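Local atomic coordinates of protein A49R (Vaccinia virus, PDB entry 4D5T), a protein that inhibits host NF-kappa-B activation by binding the host protein BTRC, which diminishes ubiquitination of the inhibitor NFKBIA and keeps p65 in the cytoplasm. Residues A[93-96]-A[97-101]; A[129-132]-A[133-137]. All coordinates share one frame; numbering follows the deposited sequence. Where two conformers were deposited one is given.

In the fold
Two helix starts, met one after the other along the chain, illustrate how a small all-helical domain is assembled. Interaction 1 (93-96 with 97-101) opens helix 95-109; interaction 2 (129-132 with 133-137) follows later, where the loop after helix 112-126 passes into helix 132-150. Their centres lie about 10 Å apart and they touch: Ile98 CG2 meets Ile131 CD1 at 3.8 Å, and Leu95 CD1 meets Ile135 CG1 at 3.9 Å, while Val134 packs against the backbone of Asp93 and Leu95. The apolar faces of both first turns thus share one piece of core, within a protein that belongs structurally to the Bcl-2 family.

Interaction 1: residues A[93-96]-A[97-101]; sequences DNLE and NIVDA
The side-chain amides of Asn94 and Asn97 lie one over the other, their planes only 7° apart, with Asn97 ND2 3.5 Å from Asn94 CG. Contact between these flat groups is by their faces; the capping bond comes instead from the backbone. Asn97 N donates to Asn94 OD1 at 2.8 Å, approaching from 33° off the plane of that amide. The first torsion of Asn94, with CG opposite the backbone N (chi1 -178°), carries the amide beside the carbonyl carbon, and the second then turns OD1 toward Asn97 N.

Behind this cap the main chain settles into its regular pattern. Ile98 N reaches Asn94 O at 3.2 Å, and the same four-residue spacing joins Val99 N to Leu95 O and Asp100 N to Glu96 O. One residue therefore serves two amides of the first turn, Asn94 offering its side-chain oxygen to Asn97 and its carbonyl to Ile98.

On the inward side, Leu95 bridges two neighbours of the next turn: CD1 comes to 4.3 Å from Ile98 CB, and CG lies alongside Val99 CG2. This apolar face is continued by Leu142 of helix 132-150, which touches Leu95 and Val99, and by Phe53 and Leu54 of helix 49-61 against Val99. The carboxylate of Asp100 turns elsewhere, into a salt bridge with Lys86.

The whole is an N-terminal helix cap, with Asn94 at the N-cap position and an amphipathic first turn that seats helix 95-109 in the helical bundle of a Bcl-2-like fold.

Interaction 2: residues A[129-132]-A[133-137]; sequences IDIK and QVIRE. With SO4 (sulfate ion), chain I.
Apolar contact comes first: Ile131 and Ile135, one turn apart, meet through their terminal methyls, CD1 to CD1 at 3.8 Å. Ile131 carries CG1 between its backbone N and carbonyl carbon (chi1 63°), and from there CD1 meets the methyl of Ile135. Both isoleucines are buried in the core, and Ile36 of helix 29-40 packs on Ile131.

Two backbone bonds wind the turn, Ile135 N to Ile131 O and Arg136 N to Lys132 O, each 3.0 Å. Water extends the pattern: water 1 accepts from Gln133 N and donates weakly to Asp130 OD1, while water 2 donates to Asp130 O and accepts weakly from Val134 N.

Side-chain polar bonds form a relay on the outer face. Arg136 NH1 gives a nearly straight bond (166°) to a lone pair of Gln133 OE1, which lies in the guanidinium plane. Gln133 NE2 in turn donates to Glu137 OE1 at 2.9 Å, arriving from above the carboxylate plane. Lys132 O lies on one face of the guanidinium, 4.0 Å above its plane and displaced toward the rim; Arg136 NE forms a salt bridge with Glu25.

The Lys132 chain, bent at its third torsion, passes CB (3.9 Å) and CE beside Arg136 NH2. Its NZ binds sulfate O3 at 2.6 Å, and also Ile27 O. This dianion, probably from the crystallisation liquor and also held by Asn29 N, probably offsets the charge of Lys132 and perhaps that of Arg136, whose NH2 lies 4.9 Å from Lys132 NZ.

Together these features make a solvated, amphipathic helix N-terminus, where helix 132-150 packs against helices 29-40 and 95-109 in the Bcl-2-like bundle.

Interaction 1: residues A[93-96]-A[97-101]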
ATOM      1  N   ASP A  93       7.210  -5.878 -12.141  0.51 27.58           N
ATOM      2  CA  ASP A  93       5.992  -5.554 -12.873  0.51 29.93           C
ATOM      3  C   ASP A  93       4.717  -6.178 -12.329  0.51 27.98           C
ATOM      4  O   ASP A  93       3.709  -6.304 -13.075  0.51 27.15           O
ATOM      5  CB  ASP A  93       6.131  -5.974 -14.349  0.51 33.72           C
ATOM      6  CG  ASP A  93       7.231  -5.202 -15.071  0.51 38.61           C
ATOM      7  OD1 ASP A  93       7.572  -4.062 -14.667  0.51 40.52           O
ATOM      8  OD2 ASP A  93       7.769  -5.745 -16.049  0.51 49.64           O
ATOM      9  N   ASN A  94       4.729  -6.569 -11.073  1.00 24.65           N
ATOM     10  CA  ASN A  94       3.561  -7.204 -10.462  1.00 24.94           C
ATOM     11  C   ASN A  94       2.927  -6.258  -9.447  1.00 23.20           C
ATOM     12  O   ASN A  94       3.510  -5.992  -8.401  1.00 20.03           O
ATOM     13  CB  ASN A  94       3.977  -8.546  -9.803  1.00 25.33           C
ATOM     14  CG  ASN A  94       2.804  -9.315  -9.186  1.00 26.71           C
ATOM     15  OD1 ASN A  94       2.035  -8.804  -8.387  1.00 25.44           O
ATOM     16  ND2 ASN A  94       2.682 -10.585  -9.580  1.00 30.21           N
ATOM     17  N   LEU A  95       1.741  -5.773  -9.735  1.00 23.96           N
ATOM     18  CA  LEU A  95       1.101  -4.784  -8.860  1.00 22.58           C
ATOM     19  C   LEU A  95       0.629  -5.381  -7.557  1.00 21.16           C
ATOM     20  O   LEU A  95       0.707  -4.724  -6.541  1.00 20.92           O
ATOM     21  CB  LEU A  95      -0.090  -4.102  -9.565  1.00 22.52           C
ATOM     22  CG  LEU A  95      -0.763  -2.976  -8.766  1.00 23.46           C
ATOM     23  CD1 LEU A  95       0.198  -1.815  -8.508  1.00 22.22           C
ATOM     24  CD2 LEU A  95      -2.025  -2.507  -9.550  1.00 24.47           C
ATOM     25  N   GLU A  96       0.104  -6.598  -7.586  1.00 22.34           N
ATOM     26  CA  GLU A  96      -0.302  -7.251  -6.341  1.00 23.89           C
ATOM     27  C   GLU A  96       0.843  -7.269  -5.346  1.00 21.17           C
ATOM     28  O   GLU A  96       0.685  -6.954  -4.169  1.00 22.52           O
ATOM     29  CB  GLU A  96      -0.812  -8.661  -6.579  1.00 26.51           C
ATOM     30  CG  GLU A  96      -1.364  -9.336  -5.342  1.00 30.70           C
ATOM     31  CD  GLU A  96      -2.155 -10.618  -5.745  1.00 38.48           C
ATOM     32  OE1 GLU A  96      -1.856 -11.226  -6.775  1.00 43.86           O
ATOM     33  OE2 GLU A  96      -3.125 -10.960  -5.105  1.00 39.68           O
ATOM     34  N   ASN A  97       2.026  -7.542  -5.839  1.00 22.29           N
ATOM     35  CA  ASN A  97       3.234  -7.567  -4.946  1.00 22.35           C
ATOM     36  C   ASN A  97       3.630  -6.234  -4.441  1.00 20.70           C
ATOM     37  O   ASN A  97       4.129  -6.105  -3.297  1.00 21.67           O
ATOM     38  CB  ASN A  97       4.416  -8.311  -5.620  1.00 24.16           C
ATOM     39  CG  ASN A  97       4.139  -9.800  -5.783  1.00 26.56           C
ATOM     40  OD1 ASN A  97       3.271 -10.333  -5.146  1.00 29.48           O
ATOM     41  ND2 ASN A  97       4.912 -10.461  -6.592  1.00 26.65           N
ATOM     42  N   ILE A  98       3.464  -5.218  -5.287  1.00 20.38           N
ATOM     43  CA  ILE A  98       3.686  -3.848  -4.879  1.00 20.35           C
ATOM     44  C   ILE A  98       2.723  -3.378  -3.778  1.00 19.84           C
ATOM     45  O   ILE A  98       3.154  -2.776  -2.774  1.00 18.47           O
ATOM     46  CB  ILE A  98       3.626  -2.908  -6.113  1.00 20.22           C
ATOM     47  CG1 ILE A  98       4.908  -3.095  -6.927  1.00 20.77           C
ATOM     48  CG2 ILE A  98       3.467  -1.435  -5.680  1.00 20.36           C
ATOM     49  CD1 ILE A  98       4.838  -2.520  -8.301  1.00 20.98           C
ATOM     50  N   VAL A  99       1.454  -3.722  -3.929  1.00 19.33           N
ATOM     51  CA  VAL A  99       0.451  -3.378  -2.954  1.00 22.00           C
ATOM     52  C   VAL A  99       0.724  -4.117  -1.635  1.00 23.59           C
ATOM     53  O   VAL A  99       0.724  -3.526  -0.526  1.00 21.70           O
ATOM     54  CB  VAL A  99      -0.963  -3.626  -3.488  1.00 21.62           C
ATOM     55  CG1 VAL A  99      -2.008  -3.507  -2.359  1.00 22.97           C
ATOM     56  CG2 VAL A  99      -1.263  -2.630  -4.541  1.00 22.27           C
ATOM     57  N   ASP A 100       1.073  -5.387  -1.749  1.00 24.28           N
ATOM     58  CA  ASP A 100       1.504  -6.164  -0.557  1.00 24.85           C
ATOM     59  C   ASP A 100       2.719  -5.539   0.128  1.00 24.34           C
ATOM     60  O   ASP A 100       2.766  -5.460   1.377  1.00 26.27           O
ATOM     61  CB  ASP A 100       1.809  -7.623  -1.012  1.00 25.83           C
ATOM     62  CG  ASP A 100       2.314  -8.519   0.132  1.00 30.26           C
ATOM     63  OD1 ASP A 100       1.566  -8.779   1.066  1.00 31.33           O
ATOM     64  OD2 ASP A 100       3.472  -8.906   0.108  1.00 32.50           O
ATOM     65  N   ALA A 101       3.722  -5.092  -0.653  1.00 22.10           N
ATOM     66  CA  ALA A 101       4.870  -4.468  -0.094  1.00 23.18           C
ATOM     67  C   ALA A 101       4.518  -3.213   0.675  1.00 22.68           C
ATOM     68  O   ALA A 101       4.986  -3.038   1.820  1.00 21.48           O
ATOM     69  CB  ALA A 101       5.930  -4.156  -1.166  1.00 23.44           C
TER

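Interaction 2: residues A[129-132]-A[133-137]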
ATOM      1  N   ILE A 129      11.388   5.247  -6.784  1.00 24.41           N
ATOM      2  CA  ILE A 129      10.576   4.265  -7.553  1.00 21.57           C
ATOM      3  C   ILE A 129       9.787   4.924  -8.664  1.00 20.76           C
ATOM      4  O   ILE A 129       9.637   6.157  -8.740  1.00 22.84           O
ATOM      5  CB  ILE A 129       9.675   3.389  -6.638  1.00 21.37           C
ATOM      6  CG1 ILE A 129       8.421   4.158  -6.113  1.00 22.66           C
ATOM      7  CG2 ILE A 129      10.499   2.722  -5.541  1.00 22.15           C
ATOM      8  CD1 ILE A 129       7.436   3.301  -5.333  1.00 21.69           C
ATOM      9  N   ASP A 130       9.310   4.095  -9.567  1.00 22.57           N
ATOM     10  CA  ASP A 130       8.532   4.565 -10.710  1.00 24.34           C
ATOM     11  C   ASP A 130       7.520   3.507 -11.102  1.00 24.16           C
ATOM     12  O   ASP A 130       7.739   2.678 -11.966  1.00 24.33           O
ATOM     13  CB  ASP A 130       9.470   4.874 -11.845  1.00 32.30           C
ATOM     14  CG  ASP A 130       8.737   5.325 -13.099  1.00 34.83           C
ATOM     15  OD1 ASP A 130       7.483   5.686 -13.009  1.00 46.16           O
ATOM     16  OD2 ASP A 130       9.510   5.259 -14.116  1.00 48.41           O
ATOM     17  N   ILE A 131       6.380   3.545 -10.487  1.00 24.43           N
ATOM     18  CA  ILE A 131       5.380   2.484 -10.621  1.00 23.48           C
ATOM     19  C   ILE A 131       4.112   2.863 -11.381  1.00 22.44           C
ATOM     20  O   ILE A 131       3.108   2.128 -11.337  1.00 22.39           O
ATOM     21  CB  ILE A 131       5.018   1.845  -9.240  1.00 23.31           C
ATOM     22  CG1 ILE A 131       4.354   2.831  -8.235  1.00 22.37           C
ATOM     23  CG2 ILE A 131       6.250   1.202  -8.602  1.00 23.39           C
ATOM     24  CD1 ILE A 131       3.756   2.149  -7.003  1.00 21.85           C
ATOM     25  N   LYS A 132       4.033   4.057 -11.931  1.00 22.21           N
ATOM     26  CA  LYS A 132       2.810   4.487 -12.595  1.00 23.02           C
ATOM     27  C   LYS A 132       2.354   3.462 -13.714  1.00 22.98           C
ATOM     28  O   LYS A 132       1.170   3.186 -13.824  1.00 23.74           O
ATOM     29  CB  LYS A 132       2.934   5.935 -13.165  1.00 26.60           C
ATOM     30  CG  LYS A 132       2.826   7.016 -12.082  1.00 28.63           C
ATOM     31  CD  LYS A 132       3.104   8.463 -12.549  1.00 31.13           C
ATOM     32  CE  LYS A 132       2.006   9.046 -13.366  1.00 30.79           C
ATOM     33  NZ  LYS A 132       2.277  10.503 -13.536  1.00 28.94           N
ATOM     34  N   GLN A 133       3.269   2.927 -14.526  1.00 22.31           N
ATOM     35  CA  GLN A 133       2.868   1.989 -15.579  1.00 22.34           C
ATOM     36  C   GLN A 133       2.354   0.678 -15.038  1.00 22.99           C
ATOM     37  O   GLN A 133       1.383   0.134 -15.542  1.00 21.85           O
ATOM     38  CB  GLN A 133       4.005   1.728 -16.537  1.00 23.49           C
ATOM     39  CG  GLN A 133       3.701   0.614 -17.524  1.00 24.08           C
ATOM     40  CD  GLN A 133       2.575   0.929 -18.492  1.00 26.37           C
ATOM     41  OE1 GLN A 133       2.172   2.081 -18.673  1.00 27.64           O
ATOM     42  NE2 GLN A 133       2.044  -0.131 -19.117  1.00 25.98           N
ATOM     43  N   VAL A 134       2.968   0.215 -13.953  1.00 21.73           N
ATOM     44  CA  VAL A 134       2.485  -0.997 -13.348  1.00 22.91           C
ATOM     45  C   VAL A 134       1.084  -0.748 -12.733  1.00 21.49           C
ATOM     46  O   VAL A 134       0.256  -1.643 -12.760  1.00 23.16           O
ATOM     47  CB  VAL A 134       3.468  -1.483 -12.272  1.00 23.94           C
ATOM     48  CG1 VAL A 134       3.046  -2.829 -11.810  1.00 24.07           C
ATOM     49  CG2 VAL A 134       4.821  -1.628 -12.904  1.00 30.29           C
ATOM     50  N   ILE A 135       0.816   0.425 -12.182  1.00 21.28           N
ATOM     51  CA  ILE A 135      -0.549   0.713 -11.667  1.00 21.88           C
ATOM     52  C   ILE A 135      -1.557   0.696 -12.889  1.00 22.36           C
ATOM     53  O   ILE A 135      -2.563   0.031 -12.821  1.00 20.62           O
ATOM     54  CB  ILE A 135      -0.593   2.047 -10.910  1.00 21.73           C
ATOM     55  CG1 ILE A 135       0.259   1.944  -9.584  1.00 20.51           C
ATOM     56  CG2 ILE A 135      -1.996   2.502 -10.485  1.00 24.35           C
ATOM     57  CD1 ILE A 135       0.598   3.231  -8.880  1.00 21.39           C
ATOM     58  N   ARG A 136      -1.222   1.425 -13.950  1.00 24.40           N
ATOM     59  CA  ARG A 136      -2.100   1.582 -15.115  1.00 26.21           C
ATOM     60  C   ARG A 136      -2.478   0.237 -15.685  1.00 25.46           C
ATOM     61  O   ARG A 136      -3.618   0.001 -16.046  1.00 29.55           O
ATOM     62  CB  ARG A 136      -1.307   2.128 -16.342  1.00 31.22           C
ATOM     63  CG  ARG A 136      -1.250   3.584 -16.517  1.00 31.65           C
ATOM     64  CD  ARG A 136      -0.525   4.078 -17.779  1.00 30.16           C
ATOM     65  NE  ARG A 136       0.075   5.321 -17.356  1.00 30.29           N
ATOM     66  CZ  ARG A 136       1.357   5.586 -17.141  1.00 31.45           C
ATOM     67  NH1 ARG A 136       2.336   4.725 -17.416  1.00 30.52           N
ATOM     68  NH2 ARG A 136       1.694   6.823 -16.727  1.00 33.69           N
ATOM     69  N   GLU A 137      -1.467  -0.583 -15.876  1.00 23.71           N
ATOM     70  CA  GLU A 137      -1.640  -1.820 -16.558  1.00 25.23           C
ATOM     71  C   GLU A 137      -2.453  -2.852 -15.756  1.00 24.99           C
ATOM     72  O   GLU A 137      -3.030  -3.762 -16.346  1.00 25.74           O
ATOM     73  CB  GLU A 137      -0.247  -2.308 -16.957  1.00 29.01           C
ATOM     74  CG  GLU A 137      -0.179  -3.426 -17.972  1.00 31.75           C
ATOM     75  CD  GLU A 137       1.169  -3.641 -18.647  1.00 33.41           C
ATOM     76  OE1 GLU A 137       2.213  -2.928 -18.498  1.00 32.44           O
ATOM     77  OE2 GLU A 137       1.124  -4.568 -19.461  1.00 34.48           O
TER
HETATM   78  S   SO4 I1000       5.707  11.800 -14.274  0.80 42.09           S
HETATM   79  O1  SO4 I1000       5.738  12.842 -13.210  0.80 34.43           O
HETATM   80  O2  SO4 I1000       5.272  12.301 -15.585  0.80 40.16           O
HETATM   81  O3  SO4 I1000       4.841  10.747 -13.808  0.80 36.60           O
HETATM   82  O4  SO4 I1000       7.067  11.257 -14.434  0.80 39.65           O
HETATM   83  O   HOH W   1       6.211   3.705 -14.728  1.00 33.71           O
HETATM   84  O   HOH W   2       6.029   1.508 -13.804  1.00 37.32           O